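Long-range contacts in probable outer membrane protein (Pseudomonas aeruginosa, PDB 3DWO), which probably carries long-chain fatty acids or related hydrophobic compounds across the outer membrane as a beta-barrel channel of the FadL family: residues M37-A45 / F101-F112; R133-I144 / I166-N176. One frame throughout, in Å; residues are numbered along the deposited sequence.

Interaction 1: residues M37-A45 / F101-F112; sequences MAFIDKRIA and FLVVPINDRFAF. With C8E ((hydroxyethyloxy)tri(ethyloxy)octane), chain L.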
loop_
_atom_site.group_PDB
_atom_site.type_symbol
_atom_site.label_atom_id
_atom_site.label_comp_id
_atom_site.label_asym_id
_atom_site.label_seq_id
_atom_site.Cartn_x
_atom_site.Cartn_y
_atom_site.Cartn_z
ATOM N N MET A 37 0.373 -11.896 -23.023
ATOM C CA MET A 37 -0.554 -13.015 -23.058
ATOM C C MET A 37 -0.615 -13.615 -24.473
ATOM O O MET A 37 -0.928 -14.794 -24.656
ATOM C CB MET A 37 -1.927 -12.497 -22.633
ATOM C CG MET A 37 -2.751 -13.439 -21.804
ATOM S SD MET A 37 -4.015 -12.526 -20.893
ATOM C CE MET A 37 -4.719 -11.487 -22.168
ATOM N N ALA A 38 -0.304 -12.791 -25.468
ATOM C CA ALA A 38 -0.338 -13.215 -26.861
ATOM C C ALA A 38 0.724 -14.261 -27.193
ATOM O O ALA A 38 0.719 -14.833 -28.280
ATOM C CB ALA A 38 -0.175 -12.000 -27.770
ATOM N N PHE A 39 1.628 -14.516 -26.256
ATOM C CA PHE A 39 2.686 -15.486 -26.484
ATOM C C PHE A 39 2.586 -16.698 -25.573
ATOM O O PHE A 39 3.508 -17.506 -25.498
ATOM C CB PHE A 39 4.039 -14.793 -26.341
ATOM C CG PHE A 39 4.264 -13.730 -27.371
ATOM C CD1 PHE A 39 4.569 -14.073 -28.687
ATOM C CD2 PHE A 39 4.098 -12.388 -27.052
ATOM C CE1 PHE A 39 4.702 -13.090 -29.672
ATOM C CE2 PHE A 39 4.228 -11.399 -28.027
ATOM C CZ PHE A 39 4.529 -11.751 -29.341
ATOM N N ILE A 40 1.459 -16.814 -24.881
ATOM C CA ILE A 40 1.213 -17.950 -24.001
ATOM C C ILE A 40 0.413 -18.923 -24.852
ATOM O O ILE A 40 -0.745 -18.671 -25.183
ATOM C CB ILE A 40 0.415 -17.529 -22.746
ATOM C CG1 ILE A 40 1.318 -16.695 -21.832
ATOM C CG2 ILE A 40 -0.111 -18.755 -22.015
ATOM C CD1 ILE A 40 0.648 -16.190 -20.578
ATOM N N ASP A 41 1.049 -20.033 -25.206
ATOM C CA ASP A 41 0.453 -21.043 -26.073
ATOM C C ASP A 41 -0.621 -21.977 -25.520
ATOM O O ASP A 41 -1.115 -22.833 -26.251
ATOM C CB ASP A 41 1.576 -21.872 -26.707
ATOM C CG ASP A 41 2.655 -22.263 -25.705
ATOM O OD1 ASP A 41 3.755 -22.658 -26.145
ATOM O OD2 ASP A 41 2.404 -22.180 -24.482
ATOM N N LYS A 42 -1.001 -21.825 -24.257
ATOM C CA LYS A 42 -2.031 -22.701 -23.700
ATOM C C LYS A 42 -2.782 -22.145 -22.499
ATOM O O LYS A 42 -2.455 -21.078 -21.985
ATOM C CB LYS A 42 -1.422 -24.058 -23.333
ATOM C CG LYS A 42 0.028 -23.993 -22.889
ATOM C CD LYS A 42 0.232 -23.036 -21.731
ATOM C CE LYS A 42 1.715 -22.850 -21.447
ATOM N NZ LYS A 42 2.402 -24.154 -21.225
ATOM N N ARG A 43 -3.801 -22.887 -22.068
ATOM C CA ARG A 43 -4.622 -22.507 -20.926
ATOM C C ARG A 43 -3.842 -22.701 -19.637
ATOM O O ARG A 43 -3.283 -23.771 -19.402
ATOM C CB ARG A 43 -5.881 -23.368 -20.843
ATOM C CG ARG A 43 -6.883 -23.204 -21.965
ATOM C CD ARG A 43 -8.115 -24.039 -21.642
ATOM N NE ARG A 43 -9.176 -23.922 -22.638
ATOM C CZ ARG A 43 -10.402 -24.414 -22.473
ATOM N NH1 ARG A 43 -10.716 -25.053 -21.352
ATOM N NH2 ARG A 43 -11.317 -24.267 -23.424
ATOM N N ILE A 44 -3.815 -21.673 -18.796
ATOM C CA ILE A 44 -3.112 -21.759 -17.528
ATOM C C ILE A 44 -3.930 -21.139 -16.402
ATOM O O ILE A 44 -4.468 -20.035 -16.536
ATOM C CB ILE A 44 -1.741 -21.053 -17.594
ATOM C CG1 ILE A 44 -0.948 -21.561 -18.796
ATOM C CG2 ILE A 44 -0.945 -21.345 -16.328
ATOM C CD1 ILE A 44 0.418 -20.925 -18.942
ATOM N N ALA A 45 -4.035 -21.875 -15.300
ATOM C CA ALA A 45 -4.757 -21.433 -14.112
ATOM C C ALA A 45 -3.720 -21.432 -12.998
ATOM O O ALA A 45 -2.960 -22.389 -12.856
ATOM C CB ALA A 45 -5.883 -22.401 -13.787
ATOM N N PHE A 101 -4.576 -16.022 -11.251
ATOM C CA PHE A 101 -4.424 -15.685 -12.659
ATOM C C PHE A 101 -4.930 -16.803 -13.555
ATOM O O PHE A 101 -4.718 -17.991 -13.288
ATOM C CB PHE A 101 -2.958 -15.410 -12.994
ATOM C CG PHE A 101 -2.377 -14.225 -12.276
ATOM C CD1 PHE A 101 -2.794 -12.934 -12.584
ATOM C CD2 PHE A 101 -1.402 -14.400 -11.296
ATOM C CE1 PHE A 101 -2.245 -11.830 -11.929
ATOM C CE2 PHE A 101 -0.846 -13.309 -10.636
ATOM C CZ PHE A 101 -1.267 -12.019 -10.951
ATOM N N LEU A 102 -5.603 -16.411 -14.626
ATOM C CA LEU A 102 -6.125 -17.365 -15.585
ATOM C C LEU A 102 -5.920 -16.799 -16.982
ATOM O O LEU A 102 -6.299 -15.661 -17.264
ATOM C CB LEU A 102 -7.613 -17.620 -15.332
ATOM C CG LEU A 102 -8.297 -18.516 -16.366
ATOM C CD1 LEU A 102 -7.647 -19.892 -16.371
ATOM C CD2 LEU A 102 -9.772 -18.622 -16.040
ATOM N N VAL A 103 -5.292 -17.587 -17.847
ATOM C CA VAL A 103 -5.057 -17.164 -19.218
ATOM C C VAL A 103 -5.640 -18.207 -20.161
ATOM O O VAL A 103 -5.333 -19.397 -20.059
ATOM C CB VAL A 103 -3.561 -16.989 -19.509
ATOM C CG1 VAL A 103 -3.365 -16.641 -20.976
ATOM C CG2 VAL A 103 -2.987 -15.892 -18.625
ATOM N N VAL A 104 -6.486 -17.745 -21.075
ATOM C CA VAL A 104 -7.150 -18.621 -22.029
ATOM C C VAL A 104 -7.021 -18.105 -23.457
ATOM O O VAL A 104 -7.731 -17.177 -23.853
ATOM C CB VAL A 104 -8.656 -18.738 -21.709
ATOM C CG1 VAL A 104 -9.325 -19.684 -22.683
ATOM C CG2 VAL A 104 -8.849 -19.208 -20.280
ATOM N N PRO A 105 -6.102 -18.683 -24.245
ATOM C CA PRO A 105 -5.960 -18.214 -25.628
ATOM C C PRO A 105 -7.251 -18.508 -26.403
ATOM O O PRO A 105 -7.795 -19.612 -26.323
ATOM C CB PRO A 105 -4.753 -19.002 -26.139
ATOM C CG PRO A 105 -4.773 -20.254 -25.309
ATOM C CD PRO A 105 -5.120 -19.736 -23.936
ATOM N N ILE A 106 -7.744 -17.508 -27.129
ATOM C CA ILE A 106 -8.979 -17.640 -27.896
ATOM C C ILE A 106 -8.701 -18.086 -29.324
ATOM O O ILE A 106 -9.119 -19.166 -29.742
ATOM C CB ILE A 106 -9.737 -16.299 -27.948
ATOM C CG1 ILE A 106 -9.941 -15.761 -26.533
ATOM C CG2 ILE A 106 -11.080 -16.484 -28.634
ATOM C CD1 ILE A 106 -10.551 -14.379 -26.488
ATOM N N ASN A 107 -8.006 -17.232 -30.069
ATOM C CA ASN A 107 -7.640 -17.499 -31.457
ATOM C C ASN A 107 -6.129 -17.430 -31.553
ATOM O O ASN A 107 -5.446 -17.268 -30.543
ATOM C CB ASN A 107 -8.236 -16.440 -32.388
ATOM C CG ASN A 107 -9.741 -16.499 -32.445
ATOM O OD1 ASN A 107 -10.318 -17.546 -32.743
ATOM N ND2 ASN A 107 -10.392 -15.373 -32.169
ATOM N N ASP A 108 -5.601 -17.545 -32.766
ATOM C CA ASP A 108 -4.158 -17.466 -32.932
ATOM C C ASP A 108 -3.784 -15.991 -32.923
ATOM O O ASP A 108 -2.663 -15.614 -33.257
ATOM C CB ASP A 108 -3.720 -18.104 -34.250
ATOM C CG ASP A 108 -2.211 -18.283 -34.335
ATOM O OD1 ASP A 108 -1.663 -19.101 -33.561
ATOM O OD2 ASP A 108 -1.571 -17.603 -35.167
ATOM N N ARG A 109 -4.738 -15.158 -32.525
ATOM C CA ARG A 109 -4.519 -13.720 -32.477
ATOM C C ARG A 109 -5.026 -13.124 -31.167
ATOM O O ARG A 109 -4.600 -12.044 -30.764
ATOM C CB ARG A 109 -5.242 -13.059 -33.651
ATOM C CG ARG A 109 -4.898 -13.667 -35.000
ATOM C CD ARG A 109 -3.655 -13.039 -35.603
ATOM N NE ARG A 109 -3.934 -11.695 -36.099
ATOM C CZ ARG A 109 -3.066 -10.945 -36.770
ATOM N NH1 ARG A 109 -1.848 -11.402 -37.034
ATOM N NH2 ARG A 109 -3.420 -9.735 -37.183
ATOM N N PHE A 110 -5.926 -13.840 -30.501
ATOM C CA PHE A 110 -6.525 -13.362 -29.261
ATOM C C PHE A 110 -6.396 -14.293 -28.061
ATOM O O PHE A 110 -6.465 -15.519 -28.188
ATOM C CB PHE A 110 -8.008 -13.080 -29.488
ATOM C CG PHE A 110 -8.281 -11.843 -30.292
ATOM C CD1 PHE A 110 -8.208 -10.587 -29.701
ATOM C CD2 PHE A 110 -8.646 -11.933 -31.630
ATOM C CE1 PHE A 110 -8.501 -9.437 -30.432
ATOM C CE2 PHE A 110 -8.942 -10.789 -32.372
ATOM C CZ PHE A 110 -8.870 -9.539 -31.771
ATOM N N ALA A 111 -6.227 -13.682 -26.890
ATOM C CA ALA A 111 -6.116 -14.401 -25.626
ATOM C C ALA A 111 -6.933 -13.636 -24.596
ATOM O O ALA A 111 -7.068 -12.416 -24.684
ATOM C CB ALA A 111 -4.665 -14.488 -25.187
ATOM N N PHE A 112 -7.470 -14.353 -23.616
ATOM C CA PHE A 112 -8.289 -13.749 -22.574
ATOM C C PHE A 112 -7.627 -13.923 -21.211
ATOM O O PHE A 112 -7.096 -14.989 -20.909
ATOM C CB PHE A 112 -9.664 -14.410 -22.568
ATOM C CG PHE A 112 -10.608 -13.843 -21.556
ATOM C CD1 PHE A 112 -11.017 -12.511 -21.635
ATOM C CD2 PHE A 112 -11.119 -14.646 -20.541
ATOM C CE1 PHE A 112 -11.930 -11.984 -20.718
ATOM C CE2 PHE A 112 -12.032 -14.133 -19.619
ATOM C CZ PHE A 112 -12.438 -12.798 -19.710
HETATM C C1 C8E L . -10.255 -14.525 -10.991
HETATM C C2 C8E L . -9.605 -15.729 -11.484
HETATM C C3 C8E L . -8.585 -16.280 -10.592
HETATM C C4 C8E L . -8.088 -17.495 -11.210
HETATM C C5 C8E L . -8.219 -18.611 -10.241
HETATM C C6 C8E L . -7.540 -19.790 -10.736
#
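M37 lies antiparallel alongside V103, its CG pressed tightly to V103 CG1 (3.4 Å). A bend at chi3 (48°) brings its methyl CE against the backbone of the next strand, 3.6 Å from A111 O; S149 and S151 of strand 138-153 also touch this side chain. I40 then reaches V103 tip to tip, CG2 to CG1 at 4.0 Å. At K42 the backbone touches CG and CD of P105, with K42 O 3.6 Å from P105 CD; the ammonium of K42 leaves the contact and pairs with D442. R43 runs out extended along the surface, its guanidinium passing V104 CG1 obliquely. With I44 the chain joins the barrel: I44 N bonds V103 O (3.0 Å) and V103 N bonds I44 O (2.9 Å). I44 O also faces L102 CD1 at 3.2 Å. A45 packs CB to CD1 with L102 (4.0 Å) on the sheet face opposite I44 and V103, near a detergent chain. Two backbone bonds thus start the strand pairing, while apolar contacts of M37 and I40 seat the end of the N-terminal segment, which in the FadL family forms the plug inside the barrel, against the 101-112 hairpin.

Interaction 2: residues R133-I144 / I166-N176; sequences RDFAVDTKIETI and IQRTSGFVSQN. With C8E ((hydroxyethyloxy)tri(ethyloxy)octane), chain D; C8E ((hydroxyethyloxy)tri(ethyloxy)octane), chain E.
N176 lies alongside D134, amide and carboxylate nearly coplanar (16° apart), and its ND2 meets D134 OD1 almost end-on at 2.6 Å. The N176 backbone N is held by R133 O, and the R133 guanidinium, bound to T71 O and W130 O, stands obliquely beside the amide. Q175, fully extended, sends NE2 to D134 O in a practically straight bond (2.7 Å, 179°), which fixes the amide's rotation; its OE1 accepts from a detergent hydroxyl, O21, and from R372. Next comes a classic beta bulge, V137 and D138 both facing S174. With chi1 at 69°, S174 OG sits between its own backbone N and carbonyl carbon, where it takes D138 N (2.8 Å) and shares a water with D138 OD2. A second water links D138 O, T139 OG1 and S174 O. F172 presents a ring edge to D138 CB (4.1 Å). Beyond the bulge, strands 138-144 and 166-176 run antiparallel with regular pairs of backbone bonds at K140/F172, E142/S170 and I144/R168. The faces differ. On the side of I141, G171 and V173 a detergent lies against the sheet, its ether O9 3.3 Å from I141 CG1 and C10 3.5 Å from V173 CG2. On the face of K140 and E142 another detergent ends, its C1 3.4 Å from K140 CE. Side-chain amides, a carboxylate and ordered water therefore hold the irregular end of the hairpin, backbone bonds hold the rest, and the buried face offers amphiphiles apolar side chains plus a polar grip at Q175, consistent with a channel for hydrophobic compounds.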
loop_
_atom_site.group_PDB
_atom_site.type_symbol
_atom_site.label_atom_id
_atom_site.label_comp_id
_atom_site.label_asym_id
_atom_site.label_seq_id
_atom_site.Cartn_x
_atom_site.Cartn_y
_atom_site.Cartn_z
ATOM N N ARG A 133 0.082 9.421 19.792
ATOM C CA ARG A 133 -1.351 9.203 19.559
ATOM C C ARG A 133 -2.089 10.361 18.882
ATOM O O ARG A 133 -3.130 10.142 18.249
ATOM C CB ARG A 133 -2.062 8.824 20.871
ATOM C CG ARG A 133 -2.031 9.885 21.966
ATOM C CD ARG A 133 -2.696 9.366 23.238
ATOM N NE ARG A 133 -2.659 10.333 24.337
ATOM C CZ ARG A 133 -1.559 10.665 25.007
ATOM N NH1 ARG A 133 -0.395 10.108 24.696
ATOM N NH2 ARG A 133 -1.622 11.562 25.983
ATOM N N ASP A 134 -1.571 11.584 19.003
ATOM C CA ASP A 134 -2.223 12.730 18.359
ATOM C C ASP A 134 -2.003 12.698 16.844
ATOM O O ASP A 134 -2.614 13.467 16.111
ATOM C CB ASP A 134 -1.684 14.069 18.884
ATOM C CG ASP A 134 -2.126 14.381 20.317
ATOM O OD1 ASP A 134 -3.001 13.677 20.867
ATOM O OD2 ASP A 134 -1.586 15.358 20.892
ATOM N N PHE A 135 -1.124 11.817 16.384
ATOM C CA PHE A 135 -0.823 11.706 14.959
ATOM C C PHE A 135 -1.364 10.434 14.341
ATOM O O PHE A 135 -1.726 10.419 13.161
ATOM C CB PHE A 135 0.690 11.756 14.718
ATOM C CG PHE A 135 1.322 13.064 15.104
ATOM C CD1 PHE A 135 1.642 13.333 16.428
ATOM C CD2 PHE A 135 1.574 14.035 14.142
ATOM C CE1 PHE A 135 2.208 14.558 16.793
ATOM C CE2 PHE A 135 2.138 15.261 14.492
ATOM C CZ PHE A 135 2.454 15.520 15.824
ATOM N N ALA A 136 -1.411 9.363 15.128
ATOM C CA ALA A 136 -1.913 8.099 14.620
ATOM C C ALA A 136 -2.024 7.019 15.675
ATOM O O ALA A 136 -1.233 6.958 16.625
ATOM C CB ALA A 136 -1.018 7.600 13.494
ATOM N N VAL A 137 -3.033 6.177 15.503
ATOM C CA VAL A 137 -3.237 5.035 16.374
ATOM C C VAL A 137 -3.292 3.865 15.395
ATOM O O VAL A 137 -2.308 3.148 15.226
ATOM C CB VAL A 137 -4.548 5.140 17.186
ATOM C CG1 VAL A 137 -4.743 3.876 18.029
ATOM C CG2 VAL A 137 -4.491 6.357 18.107
ATOM N N ASP A 138 -4.424 3.700 14.715
ATOM C CA ASP A 138 -4.562 2.622 13.743
ATOM C C ASP A 138 -4.719 3.100 12.298
ATOM O O ASP A 138 -5.365 4.112 12.029
ATOM C CB ASP A 138 -5.754 1.734 14.098
ATOM C CG ASP A 138 -5.550 0.986 15.393
ATOM O OD1 ASP A 138 -4.386 0.887 15.842
ATOM O OD2 ASP A 138 -6.548 0.490 15.956
ATOM N N THR A 139 -4.112 2.358 11.376
ATOM C CA THR A 139 -4.191 2.661 9.954
ATOM C C THR A 139 -4.303 1.327 9.222
ATOM O O THR A 139 -3.459 0.447 9.381
ATOM C CB THR A 139 -2.927 3.405 9.453
ATOM O OG1 THR A 139 -2.774 4.637 10.168
ATOM C CG2 THR A 139 -3.046 3.701 7.971
ATOM N N LYS A 140 -5.359 1.175 8.435
ATOM C CA LYS A 140 -5.582 -0.049 7.690
ATOM C C LYS A 140 -6.121 0.273 6.299
ATOM O O LYS A 140 -7.130 0.968 6.153
ATOM C CB LYS A 140 -6.559 -0.942 8.460
ATOM C CG LYS A 140 -7.169 -2.071 7.648
ATOM C CD LYS A 140 -6.117 -2.931 6.970
ATOM C CE LYS A 140 -6.771 -4.027 6.143
ATOM N NZ LYS A 140 -7.617 -4.932 6.978
ATOM N N ILE A 141 -5.430 -0.225 5.278
ATOM C CA ILE A 141 -5.819 0.005 3.892
ATOM C C ILE A 141 -5.626 -1.274 3.089
ATOM O O ILE A 141 -4.581 -1.908 3.170
ATOM C CB ILE A 141 -4.928 1.073 3.192
ATOM C CG1 ILE A 141 -4.728 2.288 4.090
ATOM C CG2 ILE A 141 -5.555 1.490 1.875
ATOM C CD1 ILE A 141 -3.708 2.069 5.186
ATOM N N GLU A 142 -6.636 -1.659 2.324
ATOM C CA GLU A 142 -6.508 -2.824 1.470
ATOM C C GLU A 142 -7.380 -2.647 0.247
ATOM O O GLU A 142 -8.530 -2.213 0.348
ATOM C CB GLU A 142 -6.878 -4.129 2.183
ATOM C CG GLU A 142 -6.830 -5.322 1.208
ATOM C CD GLU A 142 -6.605 -6.675 1.881
ATOM O OE1 GLU A 142 -6.908 -6.806 3.083
ATOM O OE2 GLU A 142 -6.134 -7.614 1.198
ATOM N N THR A 143 -6.805 -2.964 -0.909
ATOM C CA THR A 143 -7.500 -2.868 -2.182
ATOM C C THR A 143 -7.402 -4.218 -2.873
ATOM O O THR A 143 -6.312 -4.752 -3.055
ATOM C CB THR A 143 -6.852 -1.801 -3.107
ATOM O OG1 THR A 143 -7.041 -0.496 -2.544
ATOM C CG2 THR A 143 -7.461 -1.855 -4.503
ATOM N N ILE A 144 -8.550 -4.781 -3.235
ATOM C CA ILE A 144 -8.570 -6.053 -3.928
ATOM C C ILE A 144 -9.295 -5.824 -5.239
ATOM O O ILE A 144 -10.334 -5.170 -5.267
ATOM C CB ILE A 144 -9.306 -7.128 -3.113
ATOM C CG1 ILE A 144 -8.582 -7.359 -1.787
ATOM C CG2 ILE A 144 -9.358 -8.432 -3.898
ATOM C CD1 ILE A 144 -9.233 -8.413 -0.916
ATOM N N ILE A 166 -11.880 -4.109 -11.765
ATOM C CA ILE A 166 -12.951 -3.622 -10.904
ATOM C C ILE A 166 -12.348 -3.732 -9.522
ATOM O O ILE A 166 -12.096 -4.827 -9.008
ATOM C CB ILE A 166 -14.228 -4.467 -10.999
ATOM C CG1 ILE A 166 -14.725 -4.488 -12.445
ATOM C CG2 ILE A 166 -15.308 -3.853 -10.123
ATOM C CD1 ILE A 166 -15.012 -3.099 -13.024
ATOM N N GLN A 167 -12.117 -2.571 -8.934
ATOM C CA GLN A 167 -11.458 -2.464 -7.653
ATOM C C GLN A 167 -12.328 -2.113 -6.445
ATOM O O GLN A 167 -13.248 -1.301 -6.520
ATOM C CB GLN A 167 -10.324 -1.446 -7.838
ATOM C CG GLN A 167 -9.689 -0.948 -6.598
ATOM C CD GLN A 167 -10.572 -0.009 -5.839
ATOM O OE1 GLN A 167 -10.614 -0.062 -4.620
ATOM N NE2 GLN A 167 -11.281 0.868 -6.549
ATOM N N ARG A 168 -12.013 -2.738 -5.320
ATOM C CA ARG A 168 -12.715 -2.480 -4.075
ATOM C C ARG A 168 -11.682 -2.126 -3.006
ATOM O O ARG A 168 -10.789 -2.914 -2.705
ATOM C CB ARG A 168 -13.517 -3.709 -3.646
ATOM C CG ARG A 168 -14.018 -3.646 -2.211
ATOM C CD ARG A 168 -15.035 -2.546 -2.004
ATOM N NE ARG A 168 -15.354 -2.375 -0.589
ATOM C CZ ARG A 168 -15.750 -3.359 0.213
ATOM N NH1 ARG A 168 -15.879 -4.592 -0.260
ATOM N NH2 ARG A 168 -16.009 -3.114 1.494
ATOM N N THR A 169 -11.802 -0.928 -2.446
ATOM C CA THR A 169 -10.882 -0.473 -1.409
ATOM C C THR A 169 -11.604 -0.219 -0.099
ATOM O O THR A 169 -12.673 0.380 -0.083
ATOM C CB THR A 169 -10.199 0.862 -1.790
ATOM O OG1 THR A 169 -9.357 0.675 -2.930
ATOM C CG2 THR A 169 -9.358 1.374 -0.631
ATOM N N SER A 170 -11.015 -0.674 0.999
ATOM C CA SER A 170 -11.586 -0.423 2.315
ATOM C C SER A 170 -10.473 0.281 3.074
ATOM O O SER A 170 -9.305 -0.070 2.931
ATOM C CB SER A 170 -11.957 -1.724 3.025
ATOM O OG SER A 170 -10.804 -2.365 3.520
ATOM N N GLY A 171 -10.829 1.285 3.861
ATOM C CA GLY A 171 -9.825 2.014 4.605
ATOM C C GLY A 171 -10.302 2.389 5.989
ATOM O O GLY A 171 -11.490 2.628 6.211
ATOM N N PHE A 172 -9.367 2.424 6.930
ATOM C CA PHE A 172 -9.681 2.784 8.299
ATOM C C PHE A 172 -8.544 3.599 8.912
ATOM O O PHE A 172 -7.367 3.282 8.726
ATOM C CB PHE A 172 -9.905 1.539 9.156
ATOM C CG PHE A 172 -10.260 1.860 10.582
ATOM C CD1 PHE A 172 -11.582 2.129 10.939
ATOM C CD2 PHE A 172 -9.265 1.970 11.551
ATOM C CE1 PHE A 172 -11.908 2.507 12.242
ATOM C CE2 PHE A 172 -9.579 2.346 12.854
ATOM C CZ PHE A 172 -10.901 2.616 13.201
ATOM N N VAL A 173 -8.909 4.649 9.640
ATOM C CA VAL A 173 -7.940 5.507 10.303
ATOM C C VAL A 173 -8.490 5.954 11.651
ATOM O O VAL A 173 -9.644 6.380 11.752
ATOM C CB VAL A 173 -7.619 6.779 9.456
ATOM C CG1 VAL A 173 -7.199 7.927 10.366
ATOM C CG2 VAL A 173 -6.481 6.489 8.476
ATOM N N SER A 174 -7.675 5.829 12.691
ATOM C CA SER A 174 -8.083 6.281 14.012
ATOM C C SER A 174 -6.939 7.172 14.474
ATOM O O SER A 174 -5.789 6.969 14.084
ATOM C CB SER A 174 -8.309 5.109 14.982
ATOM O OG SER A 174 -7.097 4.468 15.323
ATOM N N GLN A 175 -7.251 8.163 15.296
ATOM C CA GLN A 175 -6.240 9.100 15.747
ATOM C C GLN A 175 -6.846 9.852 16.920
ATOM O O GLN A 175 -8.057 10.073 16.961
ATOM C CB GLN A 175 -5.915 10.050 14.582
ATOM C CG GLN A 175 -5.045 11.252 14.884
ATOM C CD GLN A 175 -4.742 12.042 13.620
ATOM O OE1 GLN A 175 -5.322 11.783 12.567
ATOM N NE2 GLN A 175 -3.839 13.010 13.716
ATOM N N ASN A 176 -6.012 10.216 17.887
ATOM C CA ASN A 176 -6.501 10.945 19.042
ATOM C C ASN A 176 -6.693 12.410 18.695
ATOM O O ASN A 176 -5.896 12.983 17.944
ATOM C CB ASN A 176 -5.511 10.857 20.196
ATOM C CG ASN A 176 -5.986 11.622 21.417
ATOM O OD1 ASN A 176 -7.004 11.272 22.015
ATOM N ND2 ASN A 176 -5.256 12.677 21.787
HETATM C C1 C8E D . 3.233 8.992 4.964
HETATM C C2 C8E D . 1.901 8.720 5.491
HETATM C C3 C8E D . 0.829 8.702 4.504
HETATM C C4 C8E D . -0.386 8.320 5.201
HETATM C C5 C8E D . -1.366 7.807 4.211
HETATM C C6 C8E D . -2.376 7.005 4.876
HETATM C C7 C8E D . -3.445 7.085 3.895
HETATM C C8 C8E D . -4.120 5.769 3.800
HETATM O O9 C8E D . -5.517 5.519 3.863
HETATM C C10 C8E D . -6.226 5.887 5.031
HETATM C C11 C8E D . -7.650 5.504 4.778
HETATM O O12 C8E D . -8.402 6.633 4.299
HETATM C C13 C8E D . -9.435 7.139 5.199
HETATM C C14 C8E D . -9.225 8.147 6.372
HETATM O O15 C8E D . -9.906 9.391 6.718
HETATM C C16 C8E D . -9.279 10.540 6.113
HETATM C C17 C8E D . -8.184 11.203 6.970
HETATM O O18 C8E D . -8.030 10.964 8.385
HETATM C C19 C8E D . -8.780 11.893 9.212
HETATM C C20 C8E D . -8.114 12.790 10.321
HETATM O O21 C8E D . -8.082 12.315 11.676
HETATM C C1 C8E E . -4.422 -6.261 5.142
HETATM C C2 C8E E . -3.187 -5.489 5.166
HETATM C C3 C8E E . -2.606 -5.242 3.850
HETATM C C4 C8E E . -1.569 -6.236 3.636
HETATM C C5 C8E E . -0.377 -5.567 3.077
HETATM C C6 C8E E . 0.479 -6.542 2.439
HETATM C C7 C8E E . 1.656 -5.731 2.210
HETATM C C8 C8E E . 2.835 -6.528 2.571
HETATM O O9 C8E E . 4.164 -6.334 2.137
HETATM C C10 C8E E . 4.471 -6.400 0.760
HETATM C C11 C8E E . 5.944 -6.138 0.692
HETATM O O12 C8E E . 6.272 -4.874 1.303
HETATM C C13 C8E E . 7.683 -4.676 1.601
HETATM C C14 C8E E . 8.265 -3.825 2.774
HETATM O O15 C8E E . 7.962 -3.820 4.198
HETATM C C16 C8E E . 6.906 -2.883 4.498
HETATM C C17 C8E E . 7.388 -1.463 4.834
HETATM O O18 C8E E . 7.359 -0.916 6.167
HETATM C C19 C8E E . 6.109 -0.229 6.457
HETATM C C20 C8E E . 6.003 1.320 6.700
HETATM O O21 C8E E . 5.459 2.139 5.661
HETATM O O HOH W 1 -8.352 2.373 16.704
HETATM O O HOH W 2 -4.083 6.552 11.726
#

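Overall arrangement
Both interactions involve strands of the barrel wall and the loops that lead into them, and are joined through neighbouring strands 110-125 and 138-153, yet their centres lie about 37 Å apart and their nearest atoms about 11 Å. Interaction 1 sits near one end of the barrel, partly buried, where the N-terminal region enters strand 44-63 and meets a tight hairpin. Interaction 2 is nearer the middle of the chain, largely buried, and joins the two strands of one long hairpin. The first relies on apolar packing with a short strand pairing; the second on extended backbone pairing, side-chain hydrogen bonds and water. Detergent lies at both, but binds through a hydrogen bond in interaction 2.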